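Local coordinates for mevalonate kinase (Staphylococcus aureus, PDB 2X7I), which probably catalyses the ATP-dependent phosphorylation of mevalonate to phosphomevalonate, an early step of the mevalonate route to isoprenoids, as a member of the GHMP kinase family, at residues T12-L17 / G145-T150; A106-F111 / E130-A135. All coordinates share one frame; numbering follows the deposited sequence.

Contact 1 of 2, residues T12-L17 / G145-T150; sequences TGKIIL and GIDTQT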
ATOM      1  N   THR A  12       4.780   6.876  -2.228  1.00 49.07           N
ATOM      2  CA  THR A  12       3.677   6.472  -1.356  1.00 48.76           C
ATOM      3  C   THR A  12       3.523   4.963  -1.442  1.00 47.75           C
ATOM      4  O   THR A  12       4.143   4.316  -2.286  1.00 46.89           O
ATOM      5  CB  THR A  12       2.323   7.088  -1.760  1.00 48.97           C
ATOM      6  OG1 THR A  12       1.802   6.385  -2.898  1.00 46.80           O
ATOM      7  CG2 THR A  12       2.457   8.565  -2.056  1.00 49.24           C
ATOM      8  N   GLY A  13       2.688   4.412  -0.565  1.00 47.87           N
ATOM      9  CA  GLY A  13       2.223   3.037  -0.713  1.00 47.27           C
ATOM     10  C   GLY A  13       0.938   3.003  -1.529  1.00 47.09           C
ATOM     11  O   GLY A  13       0.627   3.953  -2.248  1.00 47.71           O
ATOM     12  N   LYS A  14       0.180   1.917  -1.401  1.00 46.80           N
ATOM     13  CA  LYS A  14      -1.164   1.846  -1.985  1.00 46.88           C
ATOM     14  C   LYS A  14      -2.078   0.935  -1.166  1.00 46.65           C
ATOM     15  O   LYS A  14      -1.606   0.066  -0.436  1.00 46.43           O
ATOM     16  CB  LYS A  14      -1.085   1.398  -3.446  1.00 46.18           C
ATOM     17  CG  LYS A  14      -1.530  -0.009  -3.748  1.00 46.46           C
ATOM     18  CD  LYS A  14      -0.648  -1.090  -3.139  1.00 46.87           C
ATOM     19  CE  LYS A  14      -1.472  -2.356  -2.932  1.00 46.18           C
ATOM     20  NZ  LYS A  14      -0.685  -3.539  -2.533  1.00 46.38           N
ATOM     21  N   ILE A  15      -3.384   1.142  -1.288  1.00 46.77           N
ATOM     22  CA  ILE A  15      -4.361   0.253  -0.657  1.00 46.71           C
ATOM     23  C   ILE A  15      -5.339  -0.268  -1.692  1.00 46.04           C
ATOM     24  O   ILE A  15      -5.800   0.475  -2.549  1.00 45.49           O
ATOM     25  CB  ILE A  15      -5.147   0.953   0.484  1.00 48.00           C
ATOM     26  CG1 ILE A  15      -4.171   1.536   1.510  1.00 48.86           C
ATOM     27  CG2 ILE A  15      -6.125  -0.032   1.147  1.00 48.13           C
ATOM     28  CD1 ILE A  15      -4.636   1.452   2.952  1.00 50.64           C
ATOM     29  N   ILE A  16      -5.620  -1.567  -1.621  1.00 46.27           N
ATOM     30  CA  ILE A  16      -6.715  -2.159  -2.365  1.00 46.13           C
ATOM     31  C   ILE A  16      -7.928  -1.968  -1.472  1.00 47.11           C
ATOM     32  O   ILE A  16      -8.088  -2.674  -0.476  1.00 47.59           O
ATOM     33  CB  ILE A  16      -6.489  -3.666  -2.645  1.00 46.02           C
ATOM     34  CG1 ILE A  16      -5.177  -3.913  -3.410  1.00 44.80           C
ATOM     35  CG2 ILE A  16      -7.653  -4.237  -3.430  1.00 46.12           C
ATOM     36  CD1 ILE A  16      -5.083  -3.200  -4.753  1.00 43.63           C
ATOM     37  N   LEU A  17      -8.754  -0.977  -1.796  1.00 47.60           N
ATOM     38  CA  LEU A  17      -9.956  -0.699  -1.016  1.00 48.53           C
ATOM     39  C   LEU A  17     -10.901  -1.893  -1.035  1.00 48.72           C
ATOM     40  O   LEU A  17     -11.430  -2.294   0.002  1.00 49.18           O
ATOM     41  CB  LEU A  17     -10.682   0.518  -1.574  1.00 48.87           C
ATOM     42  CG  LEU A  17     -10.061   1.891  -1.304  1.00 49.76           C
ATOM     43  CD1 LEU A  17     -11.004   2.952  -1.851  1.00 50.24           C
ATOM     44  CD2 LEU A  17      -9.800   2.127   0.170  1.00 49.36           C
ATOM     45  N   GLY A 145       1.617  -4.702 -11.365  1.00 46.54           N
ATOM     46  CA  GLY A 145       1.182  -3.680 -12.303  1.00 46.54           C
ATOM     47  C   GLY A 145       0.227  -2.666 -11.691  1.00 45.65           C
ATOM     48  O   GLY A 145       0.379  -1.455 -11.892  1.00 45.13           O
ATOM     49  N   ILE A 146      -0.758  -3.156 -10.944  1.00 44.88           N
ATOM     50  CA  ILE A 146      -1.746  -2.260 -10.334  1.00 44.74           C
ATOM     51  C   ILE A 146      -1.111  -1.340  -9.280  1.00 44.18           C
ATOM     52  O   ILE A 146      -1.399  -0.148  -9.262  1.00 44.02           O
ATOM     53  CB  ILE A 146      -2.964  -3.032  -9.748  1.00 44.58           C
ATOM     54  CG1 ILE A 146      -4.073  -2.048  -9.369  1.00 45.48           C
ATOM     55  CG2 ILE A 146      -2.565  -3.885  -8.541  1.00 43.91           C
ATOM     56  CD1 ILE A 146      -5.460  -2.699  -9.175  1.00 45.61           C
ATOM     57  N   ASP A 147      -0.244  -1.894  -8.428  1.00 44.38           N
ATOM     58  CA  ASP A 147       0.412  -1.123  -7.367  1.00 44.42           C
ATOM     59  C   ASP A 147       1.295  -0.038  -7.987  1.00 44.03           C
ATOM     60  O   ASP A 147       1.204   1.119  -7.614  1.00 44.47           O
ATOM     61  CB  ASP A 147       1.283  -2.010  -6.466  1.00 44.95           C
ATOM     62  CG  ASP A 147       0.487  -3.068  -5.680  1.00 47.52           C
ATOM     63  OD1 ASP A 147      -0.729  -3.258  -5.928  1.00 51.70           O
ATOM     64  OD2 ASP A 147       1.108  -3.728  -4.802  1.00 49.46           O
ATOM     65  N   THR A 148       2.122  -0.409  -8.954  1.00 43.49           N
ATOM     66  CA  THR A 148       3.032   0.545  -9.571  1.00 43.94           C
ATOM     67  C   THR A 148       2.283   1.674 -10.306  1.00 44.62           C
ATOM     68  O   THR A 148       2.644   2.842 -10.191  1.00 44.52           O
ATOM     69  CB  THR A 148       4.013  -0.142 -10.544  1.00 44.00           C
ATOM     70  OG1 THR A 148       4.679  -1.219  -9.872  1.00 43.48           O
ATOM     71  CG2 THR A 148       5.049   0.855 -11.056  1.00 43.78           C
ATOM     72  N   GLN A 149       1.252   1.322 -11.056  1.00 45.08           N
ATOM     73  CA  GLN A 149       0.481   2.322 -11.784  1.00 46.62           C
ATOM     74  C   GLN A 149      -0.281   3.255 -10.831  1.00 46.60           C
ATOM     75  O   GLN A 149      -0.298   4.463 -11.032  1.00 47.87           O
ATOM     76  CB  GLN A 149      -0.467   1.653 -12.789  1.00 47.10           C
ATOM     77  CG  GLN A 149      -1.430   2.607 -13.504  1.00 49.11           C
ATOM     78  CD  GLN A 149      -0.739   3.702 -14.308  1.00 52.32           C
ATOM     79  OE1 GLN A 149       0.469   3.653 -14.534  1.00 54.27           O
ATOM     80  NE2 GLN A 149      -1.519   4.696 -14.759  1.00 54.68           N
ATOM     81  N   THR A 150      -0.891   2.704  -9.786  1.00 45.91           N
ATOM     82  CA  THR A 150      -1.600   3.532  -8.803  1.00 45.67           C
ATOM     83  C   THR A 150      -0.633   4.497  -8.126  1.00 45.84           C
ATOM     84  O   THR A 150      -0.912   5.687  -8.023  1.00 47.07           O
ATOM     85  CB  THR A 150      -2.295   2.669  -7.730  1.00 45.29           C
ATOM     86  OG1 THR A 150      -3.173   1.726  -8.364  1.00 44.84           O
ATOM     87  CG2 THR A 150      -3.083   3.537  -6.765  1.00 44.50           C
TER
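The carboxylate of Asp147 has the outer half of the Lys14 side chain laid over one of its faces. Lys14 CD stands 3.4 Å from Asp147 CG, and Lys14 CE comes to 3.2 Å from Asp147 OD1. The ammonium group ends the run in a salt bridge, Lys14 NZ to Asp147 OD2, 2.9 Å. It meets this oxygen from above, 47° out of the carboxylate plane. The methylenes CD and CE pack on the carboxylate face next to the charged contact. A bend at chi2 of Lys14 (-66°) turns the chain over the acid. On the helix side, CG of Asp147 sits beside its own backbone N, anti to the carbonyl carbon (chi1 -64°), which brings the carboxylate round to the strand.

Lys14 NZ also donates to Gly100 O, its strongest polar partner, on the glycine-rich loop of GHMP kinases. A bound citrate, probably from the crystallisation liquor, lies close to the same side chain. This is consistent with the lysine-aspartate pair lining the substrate pocket, as in relatives.

Two looser contacts lie beside the salt bridge. Ile16 CD1 meets Ile146 CD1 at 4.5 Å, and Lys14 CB approaches Thr150 CG2 at 4.4 Å. The hydroxyl of Thr150 turns back to its own helix. Thr150 OG1 donates to Ile146 O at 2.7 Å, and Thr150 N reaches the same oxygen at 2.9 Å from the opposite face of the carbonyl plane.

Residues 12-16 belong to strand 6-16, which pairs with strand 29-45 through Gly13 with Phe34 and Ile15 with Val32. Helix 145-153 packs on this sheet, with Ile146 against Val157 and Phe159 of strand 157-160 and Thr150 against Ala31 and Pro33.

Contact 2 of 2, residues A106-F111 / E130-A135; sequences AVAVAF and EKANWA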
ATOM      1  N   ALA A 106       6.558   0.461  -3.583  1.00 42.11           N
ATOM      2  CA  ALA A 106       7.004   1.734  -3.032  1.00 42.28           C
ATOM      3  C   ALA A 106       8.540   1.860  -3.038  1.00 42.90           C
ATOM      4  O   ALA A 106       9.083   2.852  -3.540  1.00 42.99           O
ATOM      5  CB  ALA A 106       6.466   1.924  -1.626  1.00 42.47           C
ATOM      6  N   VAL A 107       9.222   0.862  -2.473  1.00 43.39           N
ATOM      7  CA  VAL A 107      10.679   0.815  -2.483  1.00 44.34           C
ATOM      8  C   VAL A 107      11.204   0.951  -3.915  1.00 44.24           C
ATOM      9  O   VAL A 107      12.139   1.725  -4.175  1.00 44.70           O
ATOM     10  CB  VAL A 107      11.213  -0.498  -1.814  1.00 46.18           C
ATOM     11  CG1 VAL A 107      12.696  -0.696  -2.071  1.00 47.50           C
ATOM     12  CG2 VAL A 107      10.964  -0.467  -0.301  1.00 47.63           C
ATOM     13  N   ALA A 108      10.581   0.237  -4.848  1.00 43.91           N
ATOM     14  CA  ALA A 108      11.043   0.234  -6.231  1.00 44.43           C
ATOM     15  C   ALA A 108      10.862   1.592  -6.904  1.00 43.94           C
ATOM     16  O   ALA A 108      11.748   2.045  -7.612  1.00 44.73           O
ATOM     17  CB  ALA A 108      10.358  -0.853  -7.028  1.00 44.53           C
ATOM     18  N   VAL A 109       9.717   2.230  -6.693  1.00 43.53           N
ATOM     19  CA  VAL A 109       9.462   3.564  -7.243  1.00 43.80           C
ATOM     20  C   VAL A 109      10.420   4.609  -6.629  1.00 44.19           C
ATOM     21  O   VAL A 109      10.963   5.450  -7.350  1.00 45.44           O
ATOM     22  CB  VAL A 109       7.991   3.980  -7.040  1.00 43.72           C
ATOM     23  CG1 VAL A 109       7.761   5.451  -7.426  1.00 43.65           C
ATOM     24  CG2 VAL A 109       7.074   3.060  -7.858  1.00 44.54           C
ATOM     25  N   ALA A 110      10.626   4.532  -5.313  1.00 43.26           N
ATOM     26  CA  ALA A 110      11.539   5.413  -4.602  1.00 43.28           C
ATOM     27  C   ALA A 110      12.979   5.207  -5.062  1.00 43.78           C
ATOM     28  O   ALA A 110      13.708   6.174  -5.318  1.00 44.50           O
ATOM     29  CB  ALA A 110      11.431   5.183  -3.119  1.00 42.92           C
ATOM     30  N   PHE A 111      13.390   3.950  -5.174  1.00 44.03           N
ATOM     31  CA  PHE A 111      14.755   3.649  -5.578  1.00 44.81           C
ATOM     32  C   PHE A 111      15.063   4.121  -7.009  1.00 45.39           C
ATOM     33  O   PHE A 111      16.158   4.645  -7.273  1.00 45.91           O
ATOM     34  CB  PHE A 111      15.072   2.165  -5.444  1.00 45.29           C
ATOM     35  CG  PHE A 111      16.484   1.844  -5.773  1.00 46.63           C
ATOM     36  CD1 PHE A 111      17.477   2.000  -4.824  1.00 48.87           C
ATOM     37  CD2 PHE A 111      16.837   1.451  -7.045  1.00 47.34           C
ATOM     38  CE1 PHE A 111      18.804   1.746  -5.139  1.00 50.25           C
ATOM     39  CE2 PHE A 111      18.156   1.198  -7.362  1.00 49.50           C
ATOM     40  CZ  PHE A 111      19.139   1.341  -6.413  1.00 50.09           C
ATOM     41  N   GLU A 130       8.080   1.142 -16.151  1.00 47.31           N
ATOM     42  CA  GLU A 130       8.874   0.028 -16.649  1.00 48.17           C
ATOM     43  C   GLU A 130      10.001  -0.356 -15.685  1.00 47.91           C
ATOM     44  O   GLU A 130      10.162  -1.526 -15.358  1.00 48.16           O
ATOM     45  CB  GLU A 130       9.481   0.363 -18.014  1.00 49.79           C
ATOM     46  CG  GLU A 130       8.451   0.681 -19.111  1.00 51.88           C
ATOM     47  CD  GLU A 130       7.743  -0.539 -19.627  1.00 52.71           C
ATOM     48  OE1 GLU A 130       8.171  -1.661 -19.306  1.00 54.22           O
ATOM     49  OE2 GLU A 130       6.764  -0.372 -20.368  1.00 55.37           O
ATOM     50  N   LYS A 131      10.775   0.625 -15.236  1.00 48.12           N
ATOM     51  CA  LYS A 131      11.922   0.362 -14.374  1.00 48.32           C
ATOM     52  C   LYS A 131      11.505  -0.110 -12.980  1.00 46.92           C
ATOM     53  O   LYS A 131      12.160  -0.957 -12.392  1.00 45.71           O
ATOM     54  CB  LYS A 131      12.808   1.603 -14.261  1.00 49.68           C
ATOM     55  CG  LYS A 131      13.641   1.904 -15.495  1.00 52.65           C
ATOM     56  CD  LYS A 131      14.976   1.155 -15.479  1.00 55.88           C
ATOM     57  CE  LYS A 131      16.005   1.820 -16.405  1.00 59.55           C
ATOM     58  NZ  LYS A 131      17.145   0.912 -16.769  1.00 61.69           N
ATOM     59  N   ALA A 132      10.418   0.445 -12.454  1.00 46.47           N
ATOM     60  CA  ALA A 132       9.916   0.023 -11.150  1.00 45.68           C
ATOM     61  C   ALA A 132       9.386  -1.412 -11.221  1.00 45.31           C
ATOM     62  O   ALA A 132       9.649  -2.211 -10.325  1.00 45.60           O
ATOM     63  CB  ALA A 132       8.836   0.976 -10.640  1.00 45.08           C
ATOM     64  N   ASN A 133       8.650  -1.743 -12.276  1.00 45.40           N
ATOM     65  CA  ASN A 133       8.130  -3.104 -12.423  1.00 45.75           C
ATOM     66  C   ASN A 133       9.290  -4.098 -12.540  1.00 46.71           C
ATOM     67  O   ASN A 133       9.256  -5.151 -11.914  1.00 46.27           O
ATOM     68  CB  ASN A 133       7.135  -3.221 -13.601  1.00 46.04           C
ATOM     69  CG  ASN A 133       5.725  -2.690 -13.249  1.00 45.67           C
ATOM     70  OD1 ASN A 133       5.164  -1.847 -13.952  1.00 46.42           O
ATOM     71  ND2 ASN A 133       5.158  -3.196 -12.164  1.00 44.68           N
ATOM     72  N   TRP A 134      10.339  -3.725 -13.276  1.00 48.09           N
ATOM     73  CA  TRP A 134      11.534  -4.565 -13.391  1.00 49.48           C
ATOM     74  C   TRP A 134      12.272  -4.728 -12.058  1.00 48.56           C
ATOM     75  O   TRP A 134      12.761  -5.822 -11.740  1.00 48.94           O
ATOM     76  CB  TRP A 134      12.505  -4.037 -14.464  1.00 51.04           C
ATOM     77  CG  TRP A 134      11.894  -3.849 -15.856  1.00 55.25           C
ATOM     78  CD1 TRP A 134      10.642  -4.239 -16.285  1.00 56.69           C
ATOM     79  CD2 TRP A 134      12.524  -3.229 -16.990  1.00 58.07           C
ATOM     80  NE1 TRP A 134      10.458  -3.875 -17.598  1.00 57.73           N
ATOM     81  CE2 TRP A 134      11.598  -3.262 -18.055  1.00 59.00           C
ATOM     82  CE3 TRP A 134      13.775  -2.634 -17.200  1.00 60.48           C
ATOM     83  CZ2 TRP A 134      11.890  -2.733 -19.319  1.00 61.08           C
ATOM     84  CZ3 TRP A 134      14.065  -2.111 -18.457  1.00 62.45           C
ATOM     85  CH2 TRP A 134      13.121  -2.163 -19.499  1.00 62.27           C
ATOM     86  N   ALA A 135      12.336  -3.654 -11.273  1.00 47.74           N
ATOM     87  CA  ALA A 135      13.023  -3.684  -9.967  1.00 47.48           C
ATOM     88  C   ALA A 135      12.281  -4.564  -8.955  1.00 46.53           C
ATOM     89  O   ALA A 135      12.902  -5.312  -8.203  1.00 46.35           O
ATOM     90  CB  ALA A 135      13.218  -2.270  -9.414  1.00 46.89           C
TER
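Ala108 and Ala132 meet between two helices. Within the two segments the shortest polar bond is Phe111 N to Val107 O, 2.7 Å, a bond inside the first helix. The nearest polar atom across the contact is the carbonyl oxygen of Ala132, and what touches it is a methyl: Ala108 CB lies 3.6 Å from Ala132 O. This is a van der Waals contact.

Ala108 is the centre of the packing. Its CB also sits 4.0 Å from Ala135 CB, one turn further along helix 125-140, and 4.3 Å from Ala132 CB. Val109 adds a branch at the side. The Val109 side chain leaves its backbone pointing away from the other helix, yet CG2, beside the backbone N and anti to the carbonyl carbon, comes to 3.9 Å from Ala132 CB.

The axes of segments 106-111 and 130-135 run at 130° to each other and approach to 8.4 Å. Other elements close in around the crossing. Val109 also packs on Ile151 and Val152 of helix 145-153, while Ala135 and Phe111 share Leu73 of helix 70-80.

All four touching residues are buried alanine or valine. With single methyls at the crossing point, the backbones come close, 5.1 Å between the CA atoms of Ala108 and Ala132. The fit rests on shape and exclusion of water, with no directional bond between the two segments.

Both contacts are buried in the N-terminal part of the GHMP kinase fold, but the centre of contact 1 lies about 6 Å from the centre of the chain, that of contact 2 about 14 Å. Contact 1 sets a helix on a strand and carries a charged pair beside a pocket. Contact 2 sets helix on helix through small apolar side chains and one backbone carbonyl oxygen. The two adjoin through successive helices, 125-140 and 145-153. Thr148, on the side of its helix away from strand 6-16, packs on Ala132, and its hydroxyl is bonded to Glu136. Ala106 of helix 103-119 touches Thr12 of the strand. Contact 2 thus joins the layer of helices beside the sheet, while contact 1 ties one of them to the sheet near the probable active site.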